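Local atomic coordinates of beta-N-acetylglucosaminidase-like protein Glycoside hydrolase family 20 (Flavobacterium johnsoniae, PDB entry 6YHH), a protein that probably removes terminal N-acetylhexosamine residues from chitin-derived oligosaccharides, acting as a beta-N-acetylglucosaminidase of glycoside hydrolase family 20. Residues A[316-320]-A[321-325]; A[344-347]-A[348-352]. All coordinates share one frame; numbering follows the deposited sequence.

Interaction 1: residues A[316-320]-A[321-325]; sequences DENEG and KDWDA
The backbone N of D324 donates to the carbonyl O of G320 at 2.9 Å and so closes the first turn of helix 321-325. G320 is the N-cap residue. Its backbone, with phi at 87°, would press a CB against the preceding carbonyl O, which suits glycine to this place. Having no side chain, it cannot cap the first turn itself; for W323 N a water takes that part, 3.1 Å away, and that water donates in turn to OD1 of N318. The same OD1 takes a weak bond from G320 N at 3.0 Å. The CG of N318 stands opposite its backbone N (chi1 173°), which carries the amide forward to the indole and the helix start. ND2 of N318 lies over one face of W323, toward the rim, 3.3 Å from CH2 of W323, with the amide standing almost upright on the ring (planes 81° apart). An asparagine thus serves two ends at once, its oxygen facing the helix start and its nitrogen the tryptophan, whose NE1 is bonded to L284 O. A second water donates to both E319 O and OD2 of D324, its oxygen 2.6 Å from that OD2, while OD1 bonds N341. The segment is a beta-alpha loop of the TIM barrel, leading from strand 310-312 past E317, the predicted proton donor, into a short helix.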
ATOM      1  N   ASP A 316     -25.207 -12.592 -16.287  1.00  9.19           N
ATOM      2  CA  ASP A 316     -25.091 -11.583 -17.357  1.00  9.16           C
ATOM      3  C   ASP A 316     -24.505 -12.181 -18.634  1.00  9.29           C
ATOM      4  O   ASP A 316     -23.675 -13.102 -18.589  1.00  8.99           O
ATOM      5  CB  ASP A 316     -24.249 -10.389 -16.930  1.00  9.55           C
ATOM      6  CG  ASP A 316     -22.857 -10.794 -16.371  1.00  9.81           C
ATOM      7  OD1 ASP A 316     -22.686 -11.889 -15.776  1.00  9.11           O
ATOM      8  OD2 ASP A 316     -21.914  -9.978 -16.531  1.00 10.99           O
ATOM      9  N   GLU A 317     -24.966 -11.665 -19.773  1.00  9.43           N
ATOM     10  CA  GLU A 317     -24.213 -11.819 -21.007  1.00 10.56           C
ATOM     11  C   GLU A 317     -23.926 -13.236 -21.466  1.00 10.75           C
ATOM     12  O   GLU A 317     -22.907 -13.470 -22.100  1.00 12.41           O
ATOM     13  CB  GLU A 317     -22.889 -11.012 -20.956  1.00 10.49           C
ATOM     14  CG  GLU A 317     -23.056  -9.496 -20.766  1.00 10.46           C
ATOM     15  CD  GLU A 317     -21.708  -8.780 -20.738  1.00 11.41           C
ATOM     16  OE1 GLU A 317     -20.724  -9.313 -20.200  1.00 10.57           O
ATOM     17  OE2 GLU A 317     -21.657  -7.619 -21.206  1.00 12.08           O
ATOM     18  N   ASN A 318     -24.924 -14.123 -21.334  1.00 10.61           N
ATOM     19  CA  ASN A 318     -24.912 -15.385 -22.057  1.00 11.93           C
ATOM     20  C   ASN A 318     -25.407 -15.035 -23.470  1.00 15.72           C
ATOM     21  O   ASN A 318     -26.597 -14.815 -23.642  1.00 19.97           O
ATOM     22  CB  ASN A 318     -25.813 -16.367 -21.354  1.00 12.86           C
ATOM     23  CG  ASN A 318     -25.981 -17.660 -22.153  1.00 14.98           C
ATOM     24  OD1 ASN A 318     -25.268 -17.919 -23.089  1.00 12.88           O
ATOM     25  ND2 ASN A 318     -26.932 -18.447 -21.748  1.00 16.78           N
ATOM     26  N   GLU A 319     -24.549 -14.961 -24.448  1.00 17.33           N
ATOM     27  CA  GLU A 319     -25.102 -14.634 -25.785  1.00 21.24           C
ATOM     28  C   GLU A 319     -25.724 -15.804 -26.530  1.00 21.45           C
ATOM     29  O   GLU A 319     -26.355 -15.659 -27.583  1.00 22.15           O
ATOM     30  CB  GLU A 319     -24.008 -14.006 -26.603  1.00 26.17           C
ATOM     31  CG  GLU A 319     -23.792 -12.591 -26.106  1.00 27.03           C
ATOM     32  CD  GLU A 319     -22.737 -11.849 -26.896  1.00 29.63           C
ATOM     33  OE1 GLU A 319     -22.901 -10.632 -26.943  1.00 30.89           O
ATOM     34  OE2 GLU A 319     -21.756 -12.472 -27.455  1.00 30.53           O
ATOM     35  N   GLY A 320     -25.592 -16.984 -25.958  1.00 14.66           N
ATOM     36  CA  GLY A 320     -26.495 -18.021 -26.343  1.00 14.19           C
ATOM     37  C   GLY A 320     -26.029 -18.835 -27.590  1.00 13.87           C
ATOM     38  O   GLY A 320     -26.717 -19.783 -27.961  1.00 15.30           O
ATOM     39  N   LYS A 321     -24.867 -18.539 -28.140  1.00 13.40           N
ATOM     40  CA  LYS A 321     -24.435 -19.193 -29.415  1.00 13.65           C
ATOM     41  C   LYS A 321     -24.170 -20.688 -29.243  1.00 12.51           C
ATOM     42  O   LYS A 321     -24.649 -21.494 -30.064  1.00 11.48           O
ATOM     43  CB  LYS A 321     -23.272 -18.478 -30.061  1.00 17.80           C
ATOM     44  CG  LYS A 321     -23.527 -17.032 -30.569  1.00 20.72           C
ATOM     45  CD  LYS A 321     -24.806 -16.807 -31.338  1.00 30.00           C
ATOM     46  CE  LYS A 321     -24.918 -15.432 -32.013  1.00 36.59           C
ATOM     47  NZ  LYS A 321     -26.391 -15.160 -32.256  1.00 39.09           N
ATOM     48  N   ASP A 322     -23.445 -21.090 -28.196  1.00 10.95           N
ATOM     49  CA  ASP A 322     -23.251 -22.525 -27.979  1.00 10.94           C
ATOM     50  C   ASP A 322     -24.558 -23.239 -27.650  1.00 11.82           C
ATOM     51  O   ASP A 322     -24.799 -24.399 -28.110  1.00 13.40           O
ATOM     52  CB  ASP A 322     -22.230 -22.767 -26.891  1.00 11.43           C
ATOM     53  CG  ASP A 322     -20.803 -22.404 -27.295  1.00 12.64           C
ATOM     54  OD1 ASP A 322     -20.477 -22.065 -28.483  1.00 13.48           O
ATOM     55  OD2 ASP A 322     -19.928 -22.519 -26.368  1.00 13.21           O
ATOM     56  N   TRP A 323     -25.425 -22.592 -26.877  1.00 10.53           N
ATOM     57  CA  TRP A 323     -26.745 -23.156 -26.613  1.00 10.03           C
ATOM     58  C   TRP A 323     -27.530 -23.405 -27.904  1.00 10.68           C
ATOM     59  O   TRP A 323     -28.085 -24.507 -28.071  1.00 12.27           O
ATOM     60  CB  TRP A 323     -27.513 -22.297 -25.638  1.00 10.74           C
ATOM     61  CG  TRP A 323     -27.003 -22.395 -24.215  1.00 10.04           C
ATOM     62  CD1 TRP A 323     -25.854 -22.967 -23.779  1.00  9.96           C
ATOM     63  CD2 TRP A 323     -27.656 -21.851 -23.054  1.00 10.67           C
ATOM     64  NE1 TRP A 323     -25.753 -22.813 -22.383  1.00 11.05           N
ATOM     65  CE2 TRP A 323     -26.867 -22.163 -21.932  1.00 10.29           C
ATOM     66  CE3 TRP A 323     -28.830 -21.136 -22.871  1.00 10.02           C
ATOM     67  CZ2 TRP A 323     -27.241 -21.802 -20.647  1.00 11.07           C
ATOM     68  CZ3 TRP A 323     -29.240 -20.797 -21.613  1.00 10.64           C
ATOM     69  CH2 TRP A 323     -28.427 -21.086 -20.508  1.00 11.22           C
ATOM     70  N   ASP A 324     -27.575 -22.405 -28.771  1.00 11.35           N
ATOM     71  CA  ASP A 324     -28.297 -22.488 -30.057  1.00 11.64           C
ATOM     72  C   ASP A 324     -27.776 -23.652 -30.903  1.00 13.12           C
ATOM     73  O   ASP A 324     -28.547 -24.265 -31.642  1.00 12.96           O
ATOM     74  CB  ASP A 324     -28.118 -21.188 -30.811  1.00 11.80           C
ATOM     75  CG  ASP A 324     -28.871 -20.034 -30.241  1.00 13.04           C
ATOM     76  OD1 ASP A 324     -29.762 -20.175 -29.399  1.00 13.46           O
ATOM     77  OD2 ASP A 324     -28.529 -18.913 -30.733  1.00 14.99           O
ATOM     78  N   ALA A 325     -26.487 -23.926 -30.847  1.00 12.26           N
ATOM     79  CA  ALA A 325     -25.850 -24.906 -31.731  1.00 12.61           C
ATOM     80  C   ALA A 325     -25.939 -26.298 -31.196  1.00 15.24           C
ATOM     81  O   ALA A 325     -25.674 -27.204 -31.924  1.00 17.26           O
ATOM     82  CB  ALA A 325     -24.395 -24.557 -31.877  1.00 12.59           C
TER
HETATM   83  O   HOH W   1     -24.458 -20.212 -25.186  1.00 11.78           O
HETATM   84  O   HOH W   2     -28.328 -16.579 -29.540  1.00 24.05           O

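Interaction 2: residues A[344-347]-A[348-352]; sequences LQTY and FTMQL
A chi1 of -59° sets OG1 of T349 beside its own backbone N and turns the hydroxyl back toward Q345 O, which it reaches at 2.8 Å. This is the familiar threonine-to-carbonyl bond of an alpha-helix, here in the middle of helix 341-358. Q345 O therefore takes two hydrogens, since T349 N also donates to it at 2.8 Å; the two donors come in from opposite faces of the carbonyl plane, with the hydroxyl well above it. Threonine fits well, offering a short polar arm that gives its hydrogen to the preceding turn and can still accept one from a water. The regular i to i+4 pattern runs on both sides of this pair, from F348 N to L344 O and from M350 N to T346 O.

On another side of the helix Y347 and Q351, one turn apart, lie together. The tyrosine CG is anti to the backbone N (chi1 175°), while Q351 bends at chi2 and lays its amide over one face of the phenol, the two planes only 15° apart. CG of Q351 is 3.7 Å from CE1 of Y347, so the aliphatic part of the glutamine also shares in the packing. The second ring of this stretch, F348, is buried against T291 and L295 of helix 289-302 and P234, a site that suits a ring without polar atoms, with its edge turned to Q345 O and a water. The T346 hydroxyl is hydrogen-bonded with I369 O, H342 O and the hydroxyl of T371. The amide of Q345 bonds G315 O through NE2, and NE2 also donates, at 3.0 Å, to that same water, which in turn donates to T349 OG1 at 2.8 Å and lies in the plane of the F348 ring.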
ATOM      1  N   LEU A 344     -34.597 -20.514 -20.711  1.00 11.17           N
ATOM      2  CA  LEU A 344     -33.787 -21.638 -20.281  1.00 10.49           C
ATOM      3  C   LEU A 344     -32.818 -21.263 -19.160  1.00 11.04           C
ATOM      4  O   LEU A 344     -32.548 -22.018 -18.215  1.00 11.76           O
ATOM      5  CB  LEU A 344     -33.053 -22.199 -21.483  1.00 11.53           C
ATOM      6  CG  LEU A 344     -31.991 -23.288 -21.262  1.00 12.26           C
ATOM      7  CD1 LEU A 344     -32.552 -24.481 -20.551  1.00 13.28           C
ATOM      8  CD2 LEU A 344     -31.344 -23.706 -22.578  1.00 13.81           C
ATOM      9  N   GLN A 345     -32.267 -20.051 -19.268  1.00 11.13           N
ATOM     10  CA  GLN A 345     -31.352 -19.565 -18.235  1.00  9.93           C
ATOM     11  C   GLN A 345     -32.088 -19.310 -16.921  1.00 10.81           C
ATOM     12  O   GLN A 345     -31.551 -19.569 -15.834  1.00  9.82           O
ATOM     13  CB  GLN A 345     -30.616 -18.312 -18.692  1.00 10.90           C
ATOM     14  CG  GLN A 345     -29.454 -17.990 -17.780  1.00 12.26           C
ATOM     15  CD  GLN A 345     -28.794 -16.658 -18.124  1.00 13.72           C
ATOM     16  OE1 GLN A 345     -28.638 -16.315 -19.266  1.00 16.43           O
ATOM     17  NE2 GLN A 345     -28.422 -15.918 -17.119  1.00 12.95           N
ATOM     18  N   THR A 346     -33.337 -18.867 -16.994  1.00 10.78           N
ATOM     19  CA  THR A 346     -34.122 -18.704 -15.766  1.00 10.90           C
ATOM     20  C   THR A 346     -34.426 -20.081 -15.161  1.00 11.75           C
ATOM     21  O   THR A 346     -34.370 -20.257 -13.951  1.00 10.95           O
ATOM     22  CB  THR A 346     -35.429 -17.988 -16.101  1.00 10.75           C
ATOM     23  OG1 THR A 346     -35.131 -16.616 -16.512  1.00 12.25           O
ATOM     24  CG2 THR A 346     -36.359 -17.949 -14.837  1.00 12.17           C
ATOM     25  N   TYR A 347     -34.771 -21.061 -16.009  1.00 11.43           N
ATOM     26  CA  TYR A 347     -34.891 -22.450 -15.491  1.00 11.45           C
ATOM     27  C   TYR A 347     -33.635 -22.947 -14.740  1.00 11.69           C
ATOM     28  O   TYR A 347     -33.701 -23.471 -13.627  1.00 12.62           O
ATOM     29  CB  TYR A 347     -35.180 -23.365 -16.642  1.00 12.50           C
ATOM     30  CG  TYR A 347     -35.212 -24.817 -16.261  1.00 13.93           C
ATOM     31  CD1 TYR A 347     -34.092 -25.548 -16.257  1.00 15.17           C
ATOM     32  CD2 TYR A 347     -36.418 -25.438 -15.887  1.00 19.17           C
ATOM     33  CE1 TYR A 347     -34.088 -26.864 -15.838  1.00 18.20           C
ATOM     34  CE2 TYR A 347     -36.433 -26.776 -15.490  1.00 18.91           C
ATOM     35  CZ  TYR A 347     -35.262 -27.470 -15.470  1.00 21.03           C
ATOM     36  OH  TYR A 347     -35.178 -28.825 -15.093  1.00 26.27           O
ATOM     37  N   PHE A 348     -32.480 -22.737 -15.386  1.00 11.31           N
ATOM     38  CA  PHE A 348     -31.164 -23.060 -14.810  1.00 10.99           C
ATOM     39  C   PHE A 348     -30.993 -22.359 -13.472  1.00 10.75           C
ATOM     40  O   PHE A 348     -30.673 -22.980 -12.496  1.00 10.72           O
ATOM     41  CB  PHE A 348     -30.068 -22.622 -15.819  1.00 10.90           C
ATOM     42  CG  PHE A 348     -28.710 -22.584 -15.239  1.00 10.99           C
ATOM     43  CD1 PHE A 348     -27.948 -23.744 -15.072  1.00 11.25           C
ATOM     44  CD2 PHE A 348     -28.176 -21.371 -14.793  1.00 10.69           C
ATOM     45  CE1 PHE A 348     -26.664 -23.697 -14.495  1.00 11.26           C
ATOM     46  CE2 PHE A 348     -26.889 -21.318 -14.231  1.00  9.48           C
ATOM     47  CZ  PHE A 348     -26.147 -22.482 -14.081  1.00 10.75           C
ATOM     48  N   THR A 349     -31.224 -21.062 -13.438  1.00  9.85           N
ATOM     49  CA  THR A 349     -31.172 -20.255 -12.235  1.00 10.56           C
ATOM     50  C   THR A 349     -32.073 -20.769 -11.101  1.00 10.27           C
ATOM     51  O   THR A 349     -31.655 -20.896  -9.934  1.00 11.50           O
ATOM     52  CB  THR A 349     -31.535 -18.784 -12.539  1.00 10.47           C
ATOM     53  OG1 THR A 349     -30.599 -18.276 -13.512  1.00 11.17           O
ATOM     54  CG2 THR A 349     -31.529 -17.939 -11.298  1.00 11.30           C
ATOM     55  N   MET A 350     -33.286 -21.190 -11.483  1.00 10.18           N
ATOM     56  CA  MET A 350     -34.243 -21.714 -10.490  1.00 11.87           C
ATOM     57  C   MET A 350     -33.898 -23.107 -10.013  1.00 13.14           C
ATOM     58  O   MET A 350     -34.371 -23.483  -8.902  1.00 13.01           O
ATOM     59  CB  MET A 350     -35.695 -21.629 -11.016  1.00 11.82           C
ATOM     60  CG  MET A 350     -36.204 -20.175 -11.029  1.00 12.58           C
ATOM     61  SD  MET A 350     -36.085 -19.325  -9.450  1.00 14.76           S
ATOM     62  CE  MET A 350     -36.936 -20.589  -8.468  1.00 15.91           C
ATOM     63  N   GLN A 351     -33.034 -23.830 -10.736  1.00 13.45           N
ATOM     64  CA  GLN A 351     -32.463 -25.066 -10.220  1.00 11.99           C
ATOM     65  C   GLN A 351     -31.441 -24.791  -9.082  1.00 12.27           C
ATOM     66  O   GLN A 351     -31.203 -25.609  -8.199  1.00 13.35           O
ATOM     67  CB  GLN A 351     -31.837 -25.969 -11.296  1.00 14.11           C
ATOM     68  CG  GLN A 351     -32.693 -26.303 -12.455  1.00 17.30           C
ATOM     69  CD  GLN A 351     -34.079 -26.690 -12.059  1.00 22.09           C
ATOM     70  OE1 GLN A 351     -35.074 -25.976 -12.363  1.00 31.81           O
ATOM     71  NE2 GLN A 351     -34.166 -27.780 -11.370  1.00 21.29           N
ATOM     72  N   LEU A 352     -30.780 -23.617  -9.131  1.00 10.76           N
ATOM     73  CA  LEU A 352     -29.778 -23.225  -8.110  1.00 10.63           C
ATOM     74  C   LEU A 352     -30.497 -22.715  -6.824  1.00  9.70           C
ATOM     75  O   LEU A 352     -29.938 -22.710  -5.732  1.00 10.67           O
ATOM     76  CB  LEU A 352     -28.916 -22.065  -8.648  1.00 10.56           C
ATOM     77  CG  LEU A 352     -28.291 -22.362 -10.026  1.00 10.65           C
ATOM     78  CD1 LEU A 352     -27.247 -21.315 -10.373  1.00 11.37           C
ATOM     79  CD2 LEU A 352     -27.584 -23.704 -10.045  1.00 11.89           C
TER
HETATM   80  O   HOH W   3     -28.153 -17.385 -14.523  1.00 10.83           O

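In the fold
Interactions 1 and 2 follow one another along the chain, with helix 327-335 between them, and their centres lie 14 Å apart within the family 20 catalytic domain. The loop and short helix 321-325 of interaction 1 pack against the first half of helix 341-358, which carries interaction 2. The ring of W323 is wedged there: its CE3 is 3.6 Å from CD2 of L344. N318 CB also rests 3.5 Å from OE1 of Q345. The side chain of Q345 is about 8 Å from that of E317, so this helix backs the loop bearing the predicted proton donor, a placement consistent with a second-shell position.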